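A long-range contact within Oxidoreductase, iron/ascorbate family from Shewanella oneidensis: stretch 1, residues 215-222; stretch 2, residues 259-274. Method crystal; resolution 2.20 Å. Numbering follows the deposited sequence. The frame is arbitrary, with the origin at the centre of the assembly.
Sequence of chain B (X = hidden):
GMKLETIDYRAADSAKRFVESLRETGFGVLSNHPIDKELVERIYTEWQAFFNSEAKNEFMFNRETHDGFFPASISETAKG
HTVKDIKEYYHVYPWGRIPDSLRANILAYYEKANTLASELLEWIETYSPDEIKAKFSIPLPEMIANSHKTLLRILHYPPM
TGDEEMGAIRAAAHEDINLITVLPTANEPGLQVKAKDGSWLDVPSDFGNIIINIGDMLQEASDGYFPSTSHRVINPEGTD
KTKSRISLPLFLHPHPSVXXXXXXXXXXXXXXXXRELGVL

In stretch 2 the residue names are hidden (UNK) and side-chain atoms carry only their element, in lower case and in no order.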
# COMPACT_ATOMS: atom_id res chain seq x y z
N GLY B 215 6.10 -14.59 19.14
CA GLY B 215 6.09 -13.30 18.43
C GLY B 215 5.19 -12.28 19.14
O GLY B 215 4.41 -12.65 20.04
N ASP B 216 5.30 -11.01 18.75
CA ASP B 216 4.61 -9.92 19.46
C ASP B 216 3.12 -10.15 19.67
O ASP B 216 2.56 -9.78 20.71
CB ASP B 216 4.78 -8.58 18.73
CG ASP B 216 6.17 -8.04 18.87
OD1 ASP B 216 6.92 -8.61 19.69
OD2 ASP B 216 6.52 -7.07 18.15
N MSE B 217 2.46 -10.72 18.67
CA MSE B 217 1.03 -10.95 18.80
C MSE B 217 0.64 -11.99 19.88
O MSE B 217 -0.42 -11.86 20.47
CB MSE B 217 0.42 -11.27 17.45
CG MSE B 217 0.22 -10.02 16.60
SE MSE B 217 -0.32 -10.53 14.83
CE MSE B 217 -0.13 -8.82 13.95
N LEU B 218 1.49 -12.98 20.16
CA LEU B 218 1.23 -13.92 21.27
C LEU B 218 1.62 -13.32 22.62
O LEU B 218 0.99 -13.63 23.65
CB LEU B 218 1.96 -15.28 21.06
CG LEU B 218 1.64 -16.41 22.04
CD1 LEU B 218 0.13 -16.61 22.21
CD2 LEU B 218 2.29 -17.74 21.60
N GLN B 219 2.64 -12.45 22.62
CA GLN B 219 2.94 -11.66 23.81
C GLN B 219 1.72 -10.84 24.20
O GLN B 219 1.31 -10.84 25.38
CB GLN B 219 4.15 -10.77 23.63
CG GLN B 219 4.54 -10.02 24.90
CD GLN B 219 5.80 -9.16 24.77
OE1 GLN B 219 6.87 -9.65 24.45
NE2 GLN B 219 5.67 -7.88 25.08
N GLU B 220 1.13 -10.16 23.22
CA GLU B 220 -0.06 -9.36 23.45
C GLU B 220 -1.24 -10.22 23.89
O GLU B 220 -1.95 -9.85 24.80
CB GLU B 220 -0.43 -8.59 22.18
CG GLU B 220 -1.68 -7.72 22.30
CD GLU B 220 -1.53 -6.56 23.28
OE1 GLU B 220 -0.39 -6.17 23.64
OE2 GLU B 220 -2.56 -6.02 23.68
N ALA B 221 -1.44 -11.38 23.23
CA ALA B 221 -2.58 -12.24 23.55
C ALA B 221 -2.49 -12.82 24.96
O ALA B 221 -3.52 -13.06 25.59
CB ALA B 221 -2.73 -13.35 22.54
N SER B 222 -1.28 -13.01 25.46
CA SER B 222 -1.03 -13.64 26.75
C SER B 222 -0.63 -12.63 27.80
O SER B 222 -0.11 -13.01 28.85
CB SER B 222 0.09 -14.66 26.60
OG SER B 222 1.31 -14.00 26.32
N UNK B 259 -9.20 -11.33 17.73
CA UNK B 259 -9.02 -10.39 18.83
C UNK B 259 -7.87 -10.89 19.67
O UNK B 259 -7.85 -12.06 20.04
c UNK B 259 -10.29 -10.30 19.71
c UNK B 259 -11.47 -9.76 18.89
c UNK B 259 -10.04 -9.42 20.92
N UNK B 260 -6.89 -10.03 19.94
CA UNK B 260 -5.71 -10.41 20.72
C UNK B 260 -5.87 -10.05 22.18
O UNK B 260 -5.34 -10.73 23.05
c UNK B 260 -3.44 -11.57 18.79
c UNK B 260 -4.01 -10.14 18.78
c UNK B 260 -4.47 -9.72 20.17
c UNK B 260 -2.97 -9.13 18.25
N UNK B 261 -6.58 -8.96 22.44
CA UNK B 261 -6.72 -8.38 23.75
C UNK B 261 -7.86 -7.36 23.69
O UNK B 261 -8.51 -7.21 22.64
o UNK B 261 -5.27 -6.44 23.45
c UNK B 261 -5.43 -7.67 24.17
N UNK B 262 -8.08 -6.66 24.81
CA UNK B 262 -9.06 -5.60 24.88
C UNK B 262 -8.68 -4.43 23.97
O UNK B 262 -9.54 -3.61 23.64
c UNK B 262 -9.78 -6.10 27.34
o UNK B 262 -10.73 -4.29 28.67
c UNK B 262 -9.22 -5.07 26.33
c UNK B 262 -10.77 -5.52 28.37
o UNK B 262 -11.60 -6.31 28.88
N UNK B 263 -7.40 -4.35 23.58
CA UNK B 263 -6.84 -3.20 22.85
C UNK B 263 -6.65 -3.42 21.36
O UNK B 263 -6.74 -2.46 20.59
c UNK B 263 -5.55 -2.21 24.85
n UNK B 263 -3.26 -1.19 24.57
n UNK B 263 -1.34 -0.03 24.02
c UNK B 263 -4.13 -2.00 25.44
n UNK B 263 -1.51 -1.03 26.09
c UNK B 263 -5.49 -2.80 23.44
c UNK B 263 -2.04 -0.76 24.90
N UNK B 264 -6.40 -4.66 20.94
CA UNK B 264 -6.10 -4.95 19.55
C UNK B 264 -6.70 -6.22 18.98
O UNK B 264 -6.79 -7.25 19.64
c UNK B 264 -2.16 -2.98 21.41
c UNK B 264 -1.97 -1.89 20.58
c UNK B 264 -3.49 -2.86 18.98
c UNK B 264 -2.64 -1.82 19.36
o UNK B 264 -1.14 -0.86 20.96
c UNK B 264 -3.70 -3.95 19.82
c UNK B 264 -4.58 -5.10 19.38
c UNK B 264 -3.01 -3.99 21.02
N UNK B 265 -7.05 -6.15 17.70
CA UNK B 265 -7.10 -7.32 16.83
C UNK B 265 -5.73 -7.44 16.15
O UNK B 265 -4.89 -6.54 16.24
o UNK B 265 -7.85 -5.99 15.00
c UNK B 265 -9.54 -7.03 16.36
c UNK B 265 -8.15 -7.16 15.75
N UNK B 266 -5.49 -8.54 15.45
CA UNK B 266 -4.19 -8.72 14.77
C UNK B 266 -4.04 -7.63 13.70
O UNK B 266 -2.97 -7.03 13.53
c UNK B 266 -4.08 -10.10 14.16
N UNK B 267 -5.14 -7.36 12.99
CA UNK B 267 -5.19 -6.32 11.98
C UNK B 267 -4.90 -4.93 12.58
O UNK B 267 -4.09 -4.20 12.05
c UNK B 267 -6.61 -5.54 10.02
o UNK B 267 -5.87 -5.84 9.06
o UNK B 267 -7.42 -4.61 9.96
c UNK B 267 -6.56 -6.35 11.31
N UNK B 268 -5.56 -4.56 13.67
CA UNK B 268 -5.34 -3.23 14.24
C UNK B 268 -3.97 -3.14 14.88
O UNK B 268 -3.42 -2.05 15.00
o UNK B 268 -6.32 -3.57 16.48
c UNK B 268 -6.45 -2.85 15.26
N UNK B 269 -3.42 -4.27 15.32
CA UNK B 269 -2.08 -4.29 15.87
C UNK B 269 -1.06 -3.99 14.78
O UNK B 269 -0.14 -3.20 14.98
o UNK B 269 3.06 -5.75 19.48
c UNK B 269 1.88 -5.72 18.76
c UNK B 269 -1.78 -5.64 16.51
c UNK B 269 -0.46 -5.27 18.62
c UNK B 269 0.69 -6.10 16.73
c UNK B 269 0.72 -5.30 19.35
c UNK B 269 1.86 -6.13 17.45
c UNK B 269 -0.50 -5.68 17.31
N UNK B 270 -1.22 -4.60 13.61
CA UNK B 270 -0.32 -4.33 12.49
C UNK B 270 -0.46 -2.85 12.04
O UNK B 270 0.55 -2.13 11.90
c UNK B 270 -0.30 -6.08 9.02
c UNK B 270 -0.63 -5.24 11.34
c UNK B 270 1.71 -5.49 10.49
c UNK B 270 0.27 -5.13 10.11
N UNK B 271 -1.70 -2.39 11.87
CA UNK B 271 -1.92 -1.03 11.42
C UNK B 271 -1.18 -0.08 12.38
O UNK B 271 -0.51 0.84 11.94
c UNK B 271 -4.23 -1.27 10.22
se UNK B 271 -3.45 -1.16 8.42
c UNK B 271 -2.62 -2.85 8.38
c UNK B 271 -3.42 -0.67 11.35
N UNK B 272 -1.28 -0.34 13.67
CA UNK B 272 -0.60 0.50 14.65
C UNK B 272 0.92 0.49 14.46
O UNK B 272 1.59 1.53 14.62
c UNK B 272 -0.97 0.10 16.06
c UNK B 272 -0.50 1.07 17.12
o UNK B 272 -0.34 3.46 17.31
o UNK B 272 -2.19 2.65 16.39
c UNK B 272 -1.06 2.50 16.92
N UNK B 273 1.46 -0.67 14.10
CA UNK B 273 2.91 -0.79 13.88
C UNK B 273 3.33 0.05 12.70
O UNK B 273 4.29 0.79 12.78
n UNK B 273 6.69 -4.54 15.13
n UNK B 273 5.56 -4.64 17.13
n UNK B 273 5.37 -2.78 15.80
c UNK B 273 5.87 -3.98 16.02
c UNK B 273 4.84 -2.43 13.42
c UNK B 273 3.34 -2.25 13.66
c UNK B 273 5.66 -1.99 14.61
N UNK B 274 2.56 -0.03 11.63
CA UNK B 274 2.76 0.80 10.43
C UNK B 274 2.71 2.29 10.72
O UNK B 274 3.58 3.07 10.25
c UNK B 274 1.88 -1.00 8.79
c UNK B 274 3.33 -1.26 8.35
c UNK B 274 1.74 0.43 9.35
c UNK B 274 0.94 -1.20 7.63
O HOH W 1 3.34 -7.63 22.13
O HOH W 2 8.13 -7.01 15.88
O HOH W 3 -5.44 -11.07 25.84

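Position 259 carries three side-chain carbons, one bonded to CA and bearing the other two, and it does not reach stretch 1; branching at the first carbon makes it Val-259. At 260 there are four carbons, forked at the second, packed against Met-217 and Ala-221. This is Leu-260: its CD1 lies 3.7 Å from Met-217 CG and its CD2 4.2 Å from Ala-221 CB, while its backbone O receives a CA-H...O contact from Ala-221 CA at 3.2 Å.

Position 261 has one carbon and one oxygen, the latter beside the Glu-220 carboxylate, so it is Ser-261. Its OG donates to Glu-220 OE2 (2.8 Å) and accepts from the backbone N of residue 263 (3.0 Å), tying the turn to the helix of stretch 1. Position 262, three carbons with two oxygens on the third, touches nothing on stretch 1 and is Glu-262. At 263, three carbons, a nitrogen and a carbon carrying two more nitrogens define Arg-263; its CB comes within 4.4 Å of Glu-220 OE2.

Position 264 shows one carbon and a six-carbon ring bearing an oxygen, its edge turned to Glu-220. It is Tyr-264, with CD2 3.4 Å from Glu-220 OE2, which lies near the ring plane. Position 265 has a carbon carrying one oxygen and one carbon, out of reach of stretch 1: Thr-265, the N-cap of the helix that follows.

A single carbon at 266, near the selenium of Met-217, identifies Ala-266. Its CB is 3.8 Å from Met-217 SE; the CA atoms of Met-217 and Ala-266 are 7.0 Å apart, and the backbones come closer still at Leu-260, whose CA is 4.6 Å from the CA of Ala-221. Position 267, two carbons with two oxygens on the second, points away and is Asp-267. Position 268, one carbon and one oxygen out of reach of stretch 1, is Ser-268, whose backbone N donates to Thr-265 OG1 (3.0 Å) in the capping bond.

Position 269 again has a ring of six carbons with an oxygen, directed at Asp-216 and Met-217. This is Tyr-269: CD2 is 4.0 Å from Met-217 CG, and OH is 3.4 Å from Asp-216 CB. Four carbons forked at the second, beside the methyl end of Met-217, make position 270 Leu-270, its CB 4.5 Å from Met-217 CE. Position 271, two carbons, selenium and a carbon, is selenomethionine, Met-271, out of reach. Position 272, three carbons ending in two oxygens, is Glu-272, also remote.

At 273, three carbons, a nitrogen and a carbon with two nitrogens extend to Asp-216. Arg-273 NH2 donates to Asp-216 OD2 at 2.8 Å in a salt bridge, and a water links Arg-273 NH1 to the same carboxylate oxygen. Position 274, four carbons forked at the second, is Leu-274, without contact.

The contact thus centres on Met-217, whose extended side chain packs against Leu-260, Ala-266, Tyr-269 and Leu-270. Polar bonds from Asp-216 to Arg-273 and from Glu-220 to Ser-261 supplement this apolar packing, anchoring the helix of stretch 1 to both the second helix and the preceding turn.

Stretch 2, residues 259-274: VLSERYTADSYLMERL
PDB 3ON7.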